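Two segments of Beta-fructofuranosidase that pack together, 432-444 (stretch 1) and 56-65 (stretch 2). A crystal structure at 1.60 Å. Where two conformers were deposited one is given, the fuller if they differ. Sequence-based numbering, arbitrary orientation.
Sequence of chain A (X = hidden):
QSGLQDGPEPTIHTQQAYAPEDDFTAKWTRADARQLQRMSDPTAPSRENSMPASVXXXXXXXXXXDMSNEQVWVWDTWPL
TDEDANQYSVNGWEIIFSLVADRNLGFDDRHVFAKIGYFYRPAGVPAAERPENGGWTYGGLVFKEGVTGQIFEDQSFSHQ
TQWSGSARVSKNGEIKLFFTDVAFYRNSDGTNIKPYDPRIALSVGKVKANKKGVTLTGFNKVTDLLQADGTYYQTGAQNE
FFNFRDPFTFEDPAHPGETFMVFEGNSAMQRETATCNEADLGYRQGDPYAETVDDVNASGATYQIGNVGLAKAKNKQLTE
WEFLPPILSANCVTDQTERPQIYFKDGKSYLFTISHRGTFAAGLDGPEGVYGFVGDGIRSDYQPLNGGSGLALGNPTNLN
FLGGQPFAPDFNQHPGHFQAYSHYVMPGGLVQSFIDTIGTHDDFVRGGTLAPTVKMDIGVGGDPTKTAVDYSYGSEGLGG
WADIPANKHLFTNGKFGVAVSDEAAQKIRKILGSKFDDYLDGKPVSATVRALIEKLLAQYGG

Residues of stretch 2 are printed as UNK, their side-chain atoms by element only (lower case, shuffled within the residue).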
# COMPACT_ATOMS: atom_id res chain seq x y z
N GLN A 432 -0.94 1.28 8.84
CA GLN A 432 -1.60 2.58 8.67
C GLN A 432 -2.55 2.48 7.49
O GLN A 432 -2.36 1.69 6.60
CB GLN A 432 -0.57 3.70 8.44
CG GLN A 432 0.40 3.51 7.27
CD GLN A 432 0.02 4.26 6.01
OE1 GLN A 432 -1.13 4.73 5.84
NE2 GLN A 432 0.98 4.38 5.11
N SER A 433 -3.63 3.27 7.52
CA SER A 433 -4.67 3.21 6.49
C SER A 433 -5.43 4.54 6.52
O SER A 433 -5.27 5.27 7.48
CB SER A 433 -5.64 2.07 6.79
OG SER A 433 -6.29 2.21 8.05
N PHE A 434 -6.20 4.83 5.47
CA PHE A 434 -7.05 6.03 5.48
C PHE A 434 -8.48 5.63 5.65
O PHE A 434 -8.92 4.56 5.24
CB PHE A 434 -6.84 6.87 4.20
CG PHE A 434 -7.65 6.41 3.01
CD1 PHE A 434 -8.95 6.83 2.80
CD2 PHE A 434 -7.12 5.50 2.11
CE1 PHE A 434 -9.68 6.39 1.70
CE2 PHE A 434 -7.84 5.05 1.01
CZ PHE A 434 -9.14 5.47 0.81
N ILE A 435 -9.26 6.57 6.17
CA ILE A 435 -10.69 6.37 6.38
C ILE A 435 -11.51 6.75 5.15
O ILE A 435 -11.36 7.86 4.60
CB ILE A 435 -11.17 7.25 7.54
CG1 ILE A 435 -10.48 6.85 8.85
CG2 ILE A 435 -12.69 7.13 7.70
CD1 ILE A 435 -10.75 7.77 10.02
N ASP A 436 -12.37 5.84 4.70
CA ASP A 436 -13.18 6.13 3.53
C ASP A 436 -14.54 6.56 4.04
O ASP A 436 -14.89 7.74 3.93
CB ASP A 436 -13.26 4.95 2.57
CG ASP A 436 -13.92 5.31 1.25
OD1 ASP A 436 -14.52 6.40 1.13
OD2 ASP A 436 -13.87 4.48 0.34
N THR A 437 -15.28 5.62 4.64
CA THR A 437 -16.58 5.95 5.25
C THR A 437 -16.74 5.27 6.61
O THR A 437 -16.33 4.15 6.77
CB THR A 437 -17.72 5.47 4.35
OG1 THR A 437 -17.61 6.12 3.10
CG2 THR A 437 -19.14 5.76 4.96
N ILE A 438 -17.39 5.95 7.56
CA ILE A 438 -17.81 5.31 8.80
C ILE A 438 -19.24 5.74 9.04
O ILE A 438 -19.53 6.93 8.96
CB ILE A 438 -16.95 5.70 10.01
CG1 ILE A 438 -15.50 5.26 9.78
CG2 ILE A 438 -17.49 5.06 11.28
CD1 ILE A 438 -14.52 5.71 10.85
N GLY A 439 -20.11 4.77 9.29
CA GLY A 439 -21.50 5.09 9.64
C GLY A 439 -22.52 4.21 8.96
O GLY A 439 -22.20 3.35 8.14
N THR A 440 -23.78 4.46 9.31
CA THR A 440 -24.89 3.68 8.80
C THR A 440 -25.52 4.43 7.64
O THR A 440 -25.12 5.56 7.33
CB THR A 440 -25.93 3.44 9.92
OG1 THR A 440 -26.22 4.69 10.55
CG2 THR A 440 -25.39 2.50 10.96
N HIS A 441 -26.51 3.81 7.00
CA HIS A 441 -27.13 4.32 5.78
C HIS A 441 -27.66 5.77 5.92
O HIS A 441 -27.57 6.55 4.97
CB HIS A 441 -28.27 3.39 5.34
CG HIS A 441 -29.43 3.39 6.29
ND1 HIS A 441 -30.59 4.09 6.04
CD2 HIS A 441 -29.58 2.82 7.51
CE1 HIS A 441 -31.42 3.93 7.05
NE2 HIS A 441 -30.83 3.17 7.96
N ASP A 442 -28.17 6.11 7.09
CA ASP A 442 -28.74 7.44 7.35
C ASP A 442 -27.83 8.34 8.20
O ASP A 442 -28.23 9.43 8.62
CB ASP A 442 -30.10 7.30 8.03
CG ASP A 442 -30.03 6.52 9.33
OD1 ASP A 442 -28.99 5.88 9.62
OD2 ASP A 442 -31.05 6.53 10.07
N ASP A 443 -26.60 7.91 8.45
CA ASP A 443 -25.74 8.60 9.40
C ASP A 443 -24.30 8.17 9.19
O ASP A 443 -23.72 7.45 10.01
CB ASP A 443 -26.17 8.28 10.83
CG ASP A 443 -25.27 8.92 11.87
OD1 ASP A 443 -24.77 10.03 11.65
OD2 ASP A 443 -25.06 8.29 12.93
N PHE A 444 -23.74 8.63 8.07
CA PHE A 444 -22.35 8.30 7.75
C PHE A 444 -21.56 9.52 7.40
O PHE A 444 -22.11 10.57 7.05
CB PHE A 444 -22.28 7.25 6.64
CG PHE A 444 -22.73 7.73 5.28
CD1 PHE A 444 -21.81 8.24 4.35
CD2 PHE A 444 -24.07 7.62 4.89
CE1 PHE A 444 -22.23 8.64 3.09
CE2 PHE A 444 -24.49 8.04 3.64
CZ PHE A 444 -23.58 8.54 2.74
N UNK A 56 -9.79 -9.22 11.83
CA UNK A 56 -10.60 -8.02 11.66
C UNK A 56 -9.94 -6.80 12.32
O UNK A 56 -9.53 -6.84 13.49
c UNK A 56 -12.01 -8.21 12.25
o UNK A 56 -12.68 -9.28 11.57
c UNK A 56 -12.84 -6.95 12.14
N UNK A 57 -9.83 -5.71 11.57
CA UNK A 57 -9.31 -4.45 12.10
C UNK A 57 -10.17 -3.93 13.25
O UNK A 57 -11.38 -3.95 13.12
c UNK A 57 -8.53 -2.13 11.35
c UNK A 57 -9.29 -3.39 11.00
c UNK A 57 -7.86 0.50 10.79
s UNK A 57 -8.55 -0.96 9.97
N UNK A 58 -9.55 -3.46 14.34
CA UNK A 58 -10.31 -2.77 15.39
C UNK A 58 -11.19 -1.70 14.83
O UNK A 58 -10.81 -1.01 13.87
c UNK A 58 -9.22 -2.21 16.30
c UNK A 58 -8.13 -3.64 14.69
c UNK A 58 -8.04 -3.12 16.10
N UNK A 59 -12.38 -1.55 15.43
CA UNK A 59 -13.37 -0.63 14.93
C UNK A 59 -12.95 0.82 15.18
O UNK A 59 -12.60 1.20 16.31
c UNK A 59 -14.72 -0.95 15.59
c UNK A 59 -15.80 0.05 15.21
o UNK A 59 -15.17 -2.26 15.20
N UNK A 60 -12.96 1.62 14.11
CA UNK A 60 -12.55 3.02 14.17
C UNK A 60 -13.72 3.87 14.63
O UNK A 60 -14.81 3.73 14.09
c UNK A 60 -10.84 2.68 12.40
c UNK A 60 -11.69 4.96 12.81
c UNK A 60 -12.08 3.50 12.80
N UNK A 61 -13.48 4.77 15.60
CA UNK A 61 -14.65 5.60 15.97
C UNK A 61 -15.06 6.58 14.89
O UNK A 61 -14.21 7.06 14.13
c UNK A 61 -12.72 6.38 17.10
c UNK A 61 -12.33 5.05 16.46
c UNK A 61 -14.18 6.35 17.20
N UNK A 62 -16.35 6.89 14.86
CA UNK A 62 -16.93 7.76 13.85
C UNK A 62 -16.55 9.22 14.06
O UNK A 62 -16.58 10.00 13.11
c UNK A 62 -20.50 7.76 12.28
n UNK A 62 -21.30 8.66 11.74
o UNK A 62 -20.85 6.61 12.51
c UNK A 62 -18.46 7.61 13.81
c UNK A 62 -19.08 8.23 12.57
N UNK A 63 -16.22 9.57 15.30
CA UNK A 63 -15.69 10.89 15.62
C UNK A 63 -14.18 10.81 15.56
O UNK A 63 -13.52 10.40 16.53
c UNK A 63 -16.16 11.34 17.00
o UNK A 63 -18.24 12.35 16.55
c UNK A 63 -17.66 11.39 17.09
o UNK A 63 -18.25 10.45 17.67
N UNK A 64 -13.64 11.16 14.41
CA UNK A 64 -12.20 11.10 14.22
C UNK A 64 -11.69 12.51 13.97
O UNK A 64 -12.41 13.35 13.43
c UNK A 64 -13.09 11.55 9.75
c UNK A 64 -12.35 11.37 10.91
c UNK A 64 -13.81 9.59 11.55
c UNK A 64 -14.21 10.77 9.50
c UNK A 64 -11.86 10.16 13.06
c UNK A 64 -14.56 9.77 10.41
c UNK A 64 -12.69 10.37 11.81
N UNK A 65 -10.43 12.77 14.37
CA UNK A 65 -9.79 14.01 13.99
C UNK A 65 -9.39 13.98 12.51
O UNK A 65 -9.36 12.90 11.86
c UNK A 65 -8.19 12.60 15.03
c UNK A 65 -9.49 11.84 15.03
c UNK A 65 -8.57 14.05 14.88

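Position 56 has three side-chain atoms, a carbon carrying one oxygen and one carbon. This branched hydroxyl side chain is threonine, Thr56. It lies out of reach of stretch 1, and its OG1 is hydrogen-bonded elsewhere in the structure.

Position 57 carries an unbranched chain of two carbons, a sulfur and a terminal carbon that reaches Ser433, which makes it methionine. Met57 is extended, with all three chi angles t, and that reach lets it cross a wide gap: its CA is 10.6 Å from the CA of Ser433, yet its CE comes within 3.6 Å of Ser433 OG. The contact is one of van der Waals packing.

At position 58 three carbons close a ring onto the backbone nitrogen, so the residue is proline. Pro58 does not touch stretch 1; its ring restrains phi, here -50°, in a segment without regular helix or strand.

Position 59 repeats the pattern of one carbon bearing an oxygen and a carbon. Thr59 is exposed and makes no contact, a setting in which a hydroxyl can face solvent at little cost.

Position 60 has three carbons, the first carrying the other two, and no polar atom, and they lie against Ile435 and Ile438; the residue is valine. Val60 is buried and points toward stretch 1, where its CG1 lies 3.5 Å from Ile438 CD1 and 4.1 Å from Ile435 CD1. A compact, wholly apolar side chain suits a place against two neighbouring isoleucine tips.

Position 61 again closes three carbons onto its own nitrogen. The ring of Pro61 points away, but the backbone takes part, with Pro61 O 3.6 Å from Ile438 CD1.

Position 62 shows three carbons in a row, the third carrying one oxygen and one nitrogen, and the chain reaches Ile438, Gly439 and Asp443: a glutamine amide. The CA-to-CB bond of Gln62 points sideways, but the end of the chain comes nearer and NE2 donates a hydrogen bond to Asp443 O, at 3.2 Å. Its OE1 lies 3.3 Å from Gly439 CA, while CB packs 3.7 Å from Ile438 CG2. Gly439 adopts phi/psi of 137/177, where a CB would be jammed against the preceding carbonyl oxygen and would clash with Asp443 O.

Position 63 has two carbons, the second bearing two oxygens, a carboxylate. Asp63 points away and is exposed, as suits a charged group.

Position 64 has one carbon leading to a ring of six carbons, with no hydroxyl, packed on Ile435 and Ile438: phenylalanine. Phe64 points toward stretch 1, and Ile435 CD1 sits over one ring face, 3.9 Å from the centroid of the Phe64 ring, in a CH-pi contact. Ile438 CD1 is 4.0 Å from Phe64 CD2.

Position 65, three carbons in a ring onto the backbone nitrogen, is proline; Pro65 points away and makes no contact.

The contact thus has an apolar centre, where Ile435 and Ile438 pack against Val60 and Phe64, and a single hydrogen bond from Gln62. Its acceptor, Asp443 O, also receives Thr440 N at 3.1 Å, so Gln62 ties stretch 2 to a beta turn. Together the stretches bury 415 Å².

Stretch 2 56-65: TMPTVPQDFP
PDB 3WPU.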